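Hypothetical protein (Anabaena variabilis, PDB 2OBN) is of unknown function but pairs a Rossmann-like domain with a P-loop NTPase-like domain and probably binds a phosphate-bearing ligand. Local coordinates at residues Leu306-Leu311 against Val334-Ala339; Leu259-Gly264 against Pro277-Val282; Leu30-Ala35 against Lys166-Leu171. The protein carries 2 engineered substitutions. All coordinates share one frame; numbering follows the deposited sequence.

Contact 1: residues Leu306-Leu311 against Val334-Ala339; sequences LNTAHL and VVRFGA
Arg336 reaches across to the type I turn Thr308-Leu311. The short helical turn that holds it starts at Val334 and Val335, whose side chains pack elsewhere, on helix 166-179. At Arg336 the CG stands anti to the backbone N (chi1 -169°), and the chain runs extended from there to NE, which carries the guanidinium out to the turn. There NH1 and NH2 both grip one atom, the carbonyl O of Leu311. Arg336 NH2 donates to Leu311 O over 3.0 Å, and Arg336 NH1 to the same Leu311 O, also over 3.0 Å. This oxygen lies in the guanidinium plane. The two nitrogens reach it from one face of the carbonyl, NH1 well above the carbonyl plane. Arg336 NH1 also donates to Thr308 OG1 at 3.2 Å, with Thr308 OG1 tilted from the guanidinium plane. The stronger partner of Thr308 OG1 is Asp333 OD2, just before the helical turn. The carboxylate of Asp333 also accepts from the backbone N of Arg336, so it ties both sides together. Arg336 CG sits over the centre of one face of the Phe337 ring. The turn follows the end of strand 301-307, which hydrogen-bonds through its backbone to Thr332 and to strand 256-262. Helix 313-327 packs against both segments, Ala316 touching Thr308 and Arg336.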
# COMPACT_ATOMS: atom_id res chain seq x y z
N LEU B 306 -5.69 -24.81 7.37
CA LEU B 306 -4.56 -25.10 8.24
C LEU B 306 -3.41 -25.76 7.51
O LEU B 306 -3.57 -26.85 6.95
CB LEU B 306 -5.06 -25.99 9.39
CG LEU B 306 -4.19 -26.09 10.64
CD1 LEU B 306 -4.05 -24.75 11.38
CD2 LEU B 306 -4.81 -27.14 11.57
N ASN B 307 -2.24 -25.12 7.50
CA ASN B 307 -1.05 -25.69 6.88
C ASN B 307 -0.41 -26.60 7.93
O ASN B 307 0.13 -26.12 8.93
CB ASN B 307 -0.12 -24.57 6.37
CG ASN B 307 1.16 -25.10 5.70
OD1 ASN B 307 1.53 -26.25 5.85
ND2 ASN B 307 1.84 -24.22 4.95
N THR B 308 -0.53 -27.91 7.69
CA THR B 308 0.00 -28.95 8.57
C THR B 308 1.13 -29.76 7.94
O THR B 308 1.49 -30.80 8.47
CB THR B 308 -1.10 -29.97 8.93
OG1 THR B 308 -1.47 -30.72 7.76
CG2 THR B 308 -2.34 -29.29 9.54
N ALA B 309 1.71 -29.28 6.84
CA ALA B 309 2.72 -30.05 6.09
C ALA B 309 3.88 -30.61 6.91
O ALA B 309 4.41 -31.68 6.60
CB ALA B 309 3.26 -29.21 4.92
N HIS B 310 4.25 -29.89 7.96
CA HIS B 310 5.33 -30.30 8.84
C HIS B 310 4.97 -31.42 9.83
O HIS B 310 5.85 -31.93 10.54
CB HIS B 310 5.84 -29.07 9.61
CG HIS B 310 4.80 -28.41 10.47
ND1 HIS B 310 3.76 -27.67 9.95
CD2 HIS B 310 4.66 -28.36 11.81
CE1 HIS B 310 3.01 -27.20 10.93
NE2 HIS B 310 3.54 -27.60 12.07
N LEU B 311 3.69 -31.79 9.90
CA LEU B 311 3.20 -32.77 10.86
C LEU B 311 2.91 -34.12 10.23
O LEU B 311 2.74 -34.22 9.03
CB LEU B 311 1.88 -32.27 11.46
CG LEU B 311 1.94 -30.96 12.23
CD1 LEU B 311 0.55 -30.51 12.64
CD2 LEU B 311 2.87 -31.09 13.44
N VAL B 334 -6.27 -28.01 2.99
CA VAL B 334 -6.84 -28.22 1.65
C VAL B 334 -5.90 -28.89 0.64
O VAL B 334 -6.35 -29.55 -0.31
CB VAL B 334 -7.42 -26.90 1.04
CG1 VAL B 334 -8.40 -26.27 2.01
CG2 VAL B 334 -6.32 -25.91 0.68
N VAL B 335 -4.61 -28.71 0.86
CA VAL B 335 -3.58 -29.32 0.02
C VAL B 335 -3.53 -30.80 0.36
O VAL B 335 -3.54 -31.67 -0.51
CB VAL B 335 -2.20 -28.66 0.28
CG1 VAL B 335 -1.06 -29.42 -0.39
CG2 VAL B 335 -2.23 -27.20 -0.19
N ARG B 336 -3.51 -31.07 1.66
CA ARG B 336 -3.36 -32.43 2.18
C ARG B 336 -4.60 -33.31 2.11
O ARG B 336 -4.50 -34.50 1.78
CB ARG B 336 -2.89 -32.34 3.62
CG ARG B 336 -2.44 -33.62 4.24
CD ARG B 336 -1.61 -33.30 5.47
NE ARG B 336 -0.83 -34.45 5.89
CZ ARG B 336 0.12 -34.42 6.83
NH1 ARG B 336 0.41 -33.29 7.47
NH2 ARG B 336 0.77 -35.54 7.12
N PHE B 337 -5.76 -32.74 2.43
CA PHE B 337 -7.00 -33.51 2.50
C PHE B 337 -8.11 -33.10 1.53
O PHE B 337 -9.17 -33.73 1.52
CB PHE B 337 -7.55 -33.48 3.92
CG PHE B 337 -6.57 -33.94 4.96
CD1 PHE B 337 -6.22 -35.29 5.05
CD2 PHE B 337 -6.03 -33.04 5.88
CE1 PHE B 337 -5.32 -35.72 6.02
CE2 PHE B 337 -5.13 -33.48 6.86
CZ PHE B 337 -4.78 -34.82 6.93
N GLY B 338 -7.89 -32.08 0.71
CA GLY B 338 -8.90 -31.60 -0.23
C GLY B 338 -9.58 -30.31 0.25
O GLY B 338 -9.65 -30.04 1.44
N ALA B 339 -10.12 -29.55 -0.69
CA ALA B 339 -10.73 -28.26 -0.38
C ALA B 339 -12.24 -28.25 -0.17
O ALA B 339 -12.78 -27.19 0.18
CB ALA B 339 -10.36 -27.28 -1.49

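Contact 2: residues Leu259-Gly264 against Pro277-Val282; sequences LVHRAG and PPLPEV
Leu279 meets two side chains of the strand, His261 and Leu259, and all three are buried. Its CD2 methyl sits over one face of the His261 imidazole. Leu279 CD2 is 4.1 Å from the centroid of the His261 ring and 16° off the ring normal, a CH-pi contact. The other methyl is on the same side of the ring plane but displaced past the rim, with Leu279 CD1 at 3.9 Å from His261 CD2. Leu279 CD2 also touches Leu259 CD2 at 4.1 Å. Val282, one helical turn on, completes the patch. Its CG1 meets Leu259 CD2 at 3.9 Å, and the two side chains cross at about a right angle. Val282 CG1 stands anti to the backbone N (chi1 179°), which turns that methyl to the strand.

The next shell fixes these groups. His261 ND1 is hydrogen-bonded to Thr160 OG1, which limits the turning of the ring, and Leu279 also touches Thr160. Thr323 and Thr327 of helix 313-327 pack on Leu279. Pro278 is the N-cap of helix 279-291, and its O accepts from Val282 N at 3.2 Å. Pro277 and Glu281 lie against Gly293 of the second subunit. Strand 256-262 pairs in parallel with strand 301-307, and helix 279-291 is the connection between them. The apolar layer of helix on sheet is that of a beta-alpha-beta crossover, the building unit of P-loop NTPase-like folds.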
# COMPACT_ATOMS: atom_id res chain seq x y z
N LEU B 259 -9.20 -17.92 6.14
CA LEU B 259 -8.00 -17.61 6.90
C LEU B 259 -7.00 -18.78 6.83
O LEU B 259 -7.34 -19.89 7.18
CB LEU B 259 -8.35 -17.29 8.36
CG LEU B 259 -7.20 -16.97 9.33
CD1 LEU B 259 -6.35 -15.80 8.84
CD2 LEU B 259 -7.73 -16.67 10.73
N VAL B 260 -5.78 -18.50 6.37
CA VAL B 260 -4.75 -19.52 6.28
C VAL B 260 -3.82 -19.37 7.50
O VAL B 260 -3.54 -18.26 7.95
CB VAL B 260 -3.98 -19.43 4.95
CG1 VAL B 260 -3.06 -20.66 4.74
CG2 VAL B 260 -4.96 -19.28 3.78
N HIS B 261 -3.37 -20.50 8.04
CA HIS B 261 -2.50 -20.49 9.19
C HIS B 261 -1.68 -21.77 9.29
O HIS B 261 -2.18 -22.85 9.01
CB HIS B 261 -3.34 -20.29 10.44
CG HIS B 261 -2.60 -20.48 11.73
ND1 HIS B 261 -1.68 -19.58 12.21
CD2 HIS B 261 -2.69 -21.46 12.66
CE1 HIS B 261 -1.22 -19.99 13.37
NE2 HIS B 261 -1.81 -21.14 13.66
N ARG B 262 -0.40 -21.63 9.65
CA ARG B 262 0.47 -22.80 9.84
C ARG B 262 0.30 -23.29 11.27
O ARG B 262 0.56 -22.55 12.21
CB ARG B 262 1.94 -22.49 9.55
CG ARG B 262 2.86 -23.67 9.85
CD ARG B 262 4.32 -23.37 9.54
NE ARG B 262 4.55 -23.21 8.10
CZ ARG B 262 4.90 -22.09 7.47
NH1 ARG B 262 5.12 -20.94 8.11
NH2 ARG B 262 5.06 -22.14 6.16
N ALA B 263 -0.14 -24.54 11.41
CA ALA B 263 -0.36 -25.15 12.70
C ALA B 263 0.89 -25.03 13.58
O ALA B 263 2.00 -25.35 13.15
CB ALA B 263 -0.74 -26.63 12.53
N GLY B 264 0.68 -24.52 14.80
CA GLY B 264 1.75 -24.39 15.79
C GLY B 264 2.56 -23.11 15.75
O GLY B 264 3.32 -22.85 16.67
N PRO B 277 -1.62 -13.62 17.48
CA PRO B 277 -2.64 -13.86 18.51
C PRO B 277 -3.42 -15.17 18.31
O PRO B 277 -3.32 -15.81 17.25
CB PRO B 277 -3.59 -12.66 18.35
CG PRO B 277 -2.91 -11.68 17.43
CD PRO B 277 -1.92 -12.45 16.64
N PRO B 278 -4.22 -15.58 19.31
CA PRO B 278 -5.05 -16.76 19.11
C PRO B 278 -5.95 -16.51 17.91
O PRO B 278 -6.28 -15.36 17.64
CB PRO B 278 -5.88 -16.83 20.39
CG PRO B 278 -5.06 -16.10 21.42
CD PRO B 278 -4.38 -14.99 20.66
N LEU B 279 -6.35 -17.58 17.21
CA LEU B 279 -7.14 -17.45 15.98
C LEU B 279 -8.47 -16.70 16.10
O LEU B 279 -8.81 -15.97 15.17
CB LEU B 279 -7.33 -18.81 15.29
CG LEU B 279 -6.04 -19.39 14.66
CD1 LEU B 279 -6.30 -20.76 14.03
CD2 LEU B 279 -5.45 -18.46 13.60
N PRO B 280 -9.22 -16.86 17.22
CA PRO B 280 -10.44 -16.06 17.36
C PRO B 280 -10.17 -14.55 17.28
O PRO B 280 -10.97 -13.81 16.72
CB PRO B 280 -10.95 -16.43 18.77
CG PRO B 280 -10.42 -17.76 19.02
CD PRO B 280 -9.04 -17.75 18.38
N GLU B 281 -9.04 -14.11 17.84
CA GLU B 281 -8.65 -12.69 17.76
C GLU B 281 -8.26 -12.28 16.35
O GLU B 281 -8.57 -11.18 15.93
CB GLU B 281 -7.52 -12.35 18.75
CG GLU B 281 -7.97 -12.30 20.20
CD GLU B 281 -9.07 -11.28 20.40
OE1 GLU B 281 -8.86 -10.10 20.04
OE2 GLU B 281 -10.16 -11.66 20.88
N VAL B 282 -7.58 -13.17 15.64
CA VAL B 282 -7.17 -12.90 14.26
C VAL B 282 -8.44 -12.82 13.39
O VAL B 282 -8.53 -11.97 12.50
CB VAL B 282 -6.16 -13.97 13.72
CG1 VAL B 282 -5.77 -13.67 12.28
CG2 VAL B 282 -4.90 -14.07 14.60

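Contact 3: residues Leu30-Ala35 against Lys166-Leu171; sequences LRYSEA and KMSTSL. With PO4 (phosphate ion), chain G.
Tyr32 lays its ring over the Leu171 methyl CD1. Leu171 CD1 is 3.8 Å from the centroid of the Tyr32 ring and 1° off its normal, an almost ideal CH-pi contact. Arg31 CG covers the opposite face, so the ring is sandwiched. Met167, a selenomethionine, adds its terminal methyl obliquely, with CE at 3.8 Å from Tyr32 CD2; a bend at chi3 (75°) turns it there. The phenol end bonds to the helix: Tyr32 OH and Ser168 OG share a hydrogen bond of 2.9 Å. A leucine in place of Tyr32 would probably strip Ser168 OG of this mate and open a gap beside Leu171 and Met167.

The start of the same helix holds a phosphate ion, probably from the crystallisation liquor. Lys166 NZ bonds to phosphate O4 at 2.8 Å, and Met167 N to phosphate O2 at 2.9 Å. The backbone N atoms of Lys166, Ile164 and Gly165 bond to the ion, as in a P-loop. Leu196 of helix 191-197 touches Tyr32 and Met167. Phe186 of strand 184-187 packs on Met167 and Leu171, while Thr169 lies on strand 256-262. Helix 24-32, which links strands 10-13 and 37-41 of the other sheet, abuts helix 166-179.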
# COMPACT_ATOMS: atom_id res chain seq x y z
N LEU B 30 7.79 -24.88 -10.07
CA LEU B 30 7.98 -26.33 -10.22
C LEU B 30 6.75 -27.10 -9.72
O LEU B 30 6.42 -28.15 -10.26
CB LEU B 30 9.23 -26.80 -9.47
CG LEU B 30 10.57 -26.35 -10.06
CD1 LEU B 30 11.67 -26.53 -9.03
CD2 LEU B 30 10.92 -27.10 -11.37
N ARG B 31 6.09 -26.59 -8.68
CA ARG B 31 4.92 -27.26 -8.13
C ARG B 31 3.66 -27.02 -8.96
O ARG B 31 2.82 -27.91 -9.05
CB ARG B 31 4.71 -26.83 -6.67
CG ARG B 31 3.50 -27.46 -5.98
CD ARG B 31 3.37 -27.08 -4.49
NE ARG B 31 4.14 -27.99 -3.62
CZ ARG B 31 5.28 -27.71 -2.97
NH1 ARG B 31 5.85 -26.50 -2.99
NH2 ARG B 31 5.84 -28.67 -2.24
N TYR B 32 3.53 -25.85 -9.59
CA TYR B 32 2.29 -25.55 -10.29
C TYR B 32 2.32 -25.24 -11.80
O TYR B 32 1.29 -25.36 -12.45
CB TYR B 32 1.60 -24.39 -9.55
CG TYR B 32 1.17 -24.70 -8.12
CD1 TYR B 32 0.20 -25.67 -7.86
CD2 TYR B 32 1.68 -23.98 -7.04
CE1 TYR B 32 -0.23 -25.93 -6.57
CE2 TYR B 32 1.26 -24.24 -5.75
CZ TYR B 32 0.30 -25.21 -5.52
OH TYR B 32 -0.12 -25.48 -4.24
N SER B 33 3.46 -24.86 -12.37
CA SER B 33 3.49 -24.47 -13.78
C SER B 33 3.26 -25.61 -14.78
O SER B 33 3.93 -26.63 -14.72
CB SER B 33 4.81 -23.79 -14.10
OG SER B 33 4.85 -23.37 -15.45
N GLU B 34 2.33 -25.40 -15.71
CA GLU B 34 2.05 -26.36 -16.78
C GLU B 34 3.05 -26.18 -17.94
O GLU B 34 2.99 -26.91 -18.91
CB GLU B 34 0.62 -26.21 -17.33
CG GLU B 34 -0.51 -26.67 -16.40
CD GLU B 34 -1.90 -26.40 -16.98
N ALA B 35 3.94 -25.20 -17.84
CA ALA B 35 4.94 -24.96 -18.88
C ALA B 35 5.93 -26.12 -18.94
O ALA B 35 6.13 -26.80 -17.94
CB ALA B 35 5.69 -23.67 -18.60
N LYS B 166 -1.29 -19.34 1.21
CA LYS B 166 -2.46 -18.57 0.76
C LYS B 166 -2.75 -18.83 -0.71
O LYS B 166 -3.90 -19.05 -1.07
CB LYS B 166 -2.30 -17.07 1.01
CG LYS B 166 -2.28 -16.67 2.49
CD LYS B 166 -2.28 -15.16 2.71
CE LYS B 166 -0.99 -14.47 2.22
NZ LYS B 166 0.22 -15.05 2.83
N MSE B 167 -1.71 -18.86 -1.55
CA MSE B 167 -1.87 -19.10 -2.99
C MSE B 167 -2.31 -20.53 -3.23
O MSE B 167 -3.21 -20.78 -4.04
CB MSE B 167 -0.58 -18.84 -3.76
CG MSE B 167 -0.80 -18.80 -5.27
SE MSE B 167 0.82 -18.59 -6.33
CE MSE B 167 1.44 -20.34 -6.12
N SER B 168 -1.65 -21.46 -2.56
CA SER B 168 -2.03 -22.86 -2.64
C SER B 168 -3.51 -23.08 -2.33
O SER B 168 -4.19 -23.82 -3.05
CB SER B 168 -1.17 -23.68 -1.67
OG SER B 168 0.19 -23.57 -2.04
N THR B 169 -3.99 -22.43 -1.27
CA THR B 169 -5.38 -22.50 -0.84
C THR B 169 -6.35 -21.92 -1.88
O THR B 169 -7.40 -22.52 -2.16
CB THR B 169 -5.55 -21.74 0.49
OG1 THR B 169 -4.69 -22.34 1.46
CG2 THR B 169 -6.96 -21.80 1.00
N SER B 170 -6.00 -20.77 -2.44
CA SER B 170 -6.85 -20.15 -3.46
C SER B 170 -6.93 -21.05 -4.68
O SER B 170 -7.99 -21.20 -5.26
CB SER B 170 -6.31 -18.77 -3.89
OG SER B 170 -6.39 -17.83 -2.84
N LEU B 171 -5.80 -21.65 -5.05
CA LEU B 171 -5.74 -22.56 -6.19
C LEU B 171 -6.54 -23.84 -5.94
O LEU B 171 -7.33 -24.25 -6.79
CB LEU B 171 -4.29 -22.91 -6.53
CG LEU B 171 -3.42 -21.86 -7.22
CD1 LEU B 171 -1.97 -22.35 -7.29
CD2 LEU B 171 -3.95 -21.53 -8.61
P PO4 G . 1.70 -17.56 0.43
O1 PO4 G . 2.76 -16.48 0.31
O2 PO4 G . 0.70 -17.40 -0.70
O3 PO4 G . 2.32 -18.91 0.27
O4 PO4 G . 0.98 -17.49 1.75

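Along the chain contact 3 closes first, then contact 2, then contact 1. Contacts 1 and 2 have centres about 15 Å apart and share one parallel sheet. Their strands 301-307 and 256-262 are neighbours in it, joined by a probable hydrogen bond from Asn307 N to His261 O. Contact 3 lies about 14 Å from contact 1 and 23 Å from contact 2, centre to centre. Its helix 166-179 packs on both: Thr169 touches Val334 and Val260. Contacts 1 and 2 thus lie within the P-loop domain, whereas contact 3 joins it to helix 24-32, which goes with the other, probably Rossmann-like, sheet, close to the phosphate site.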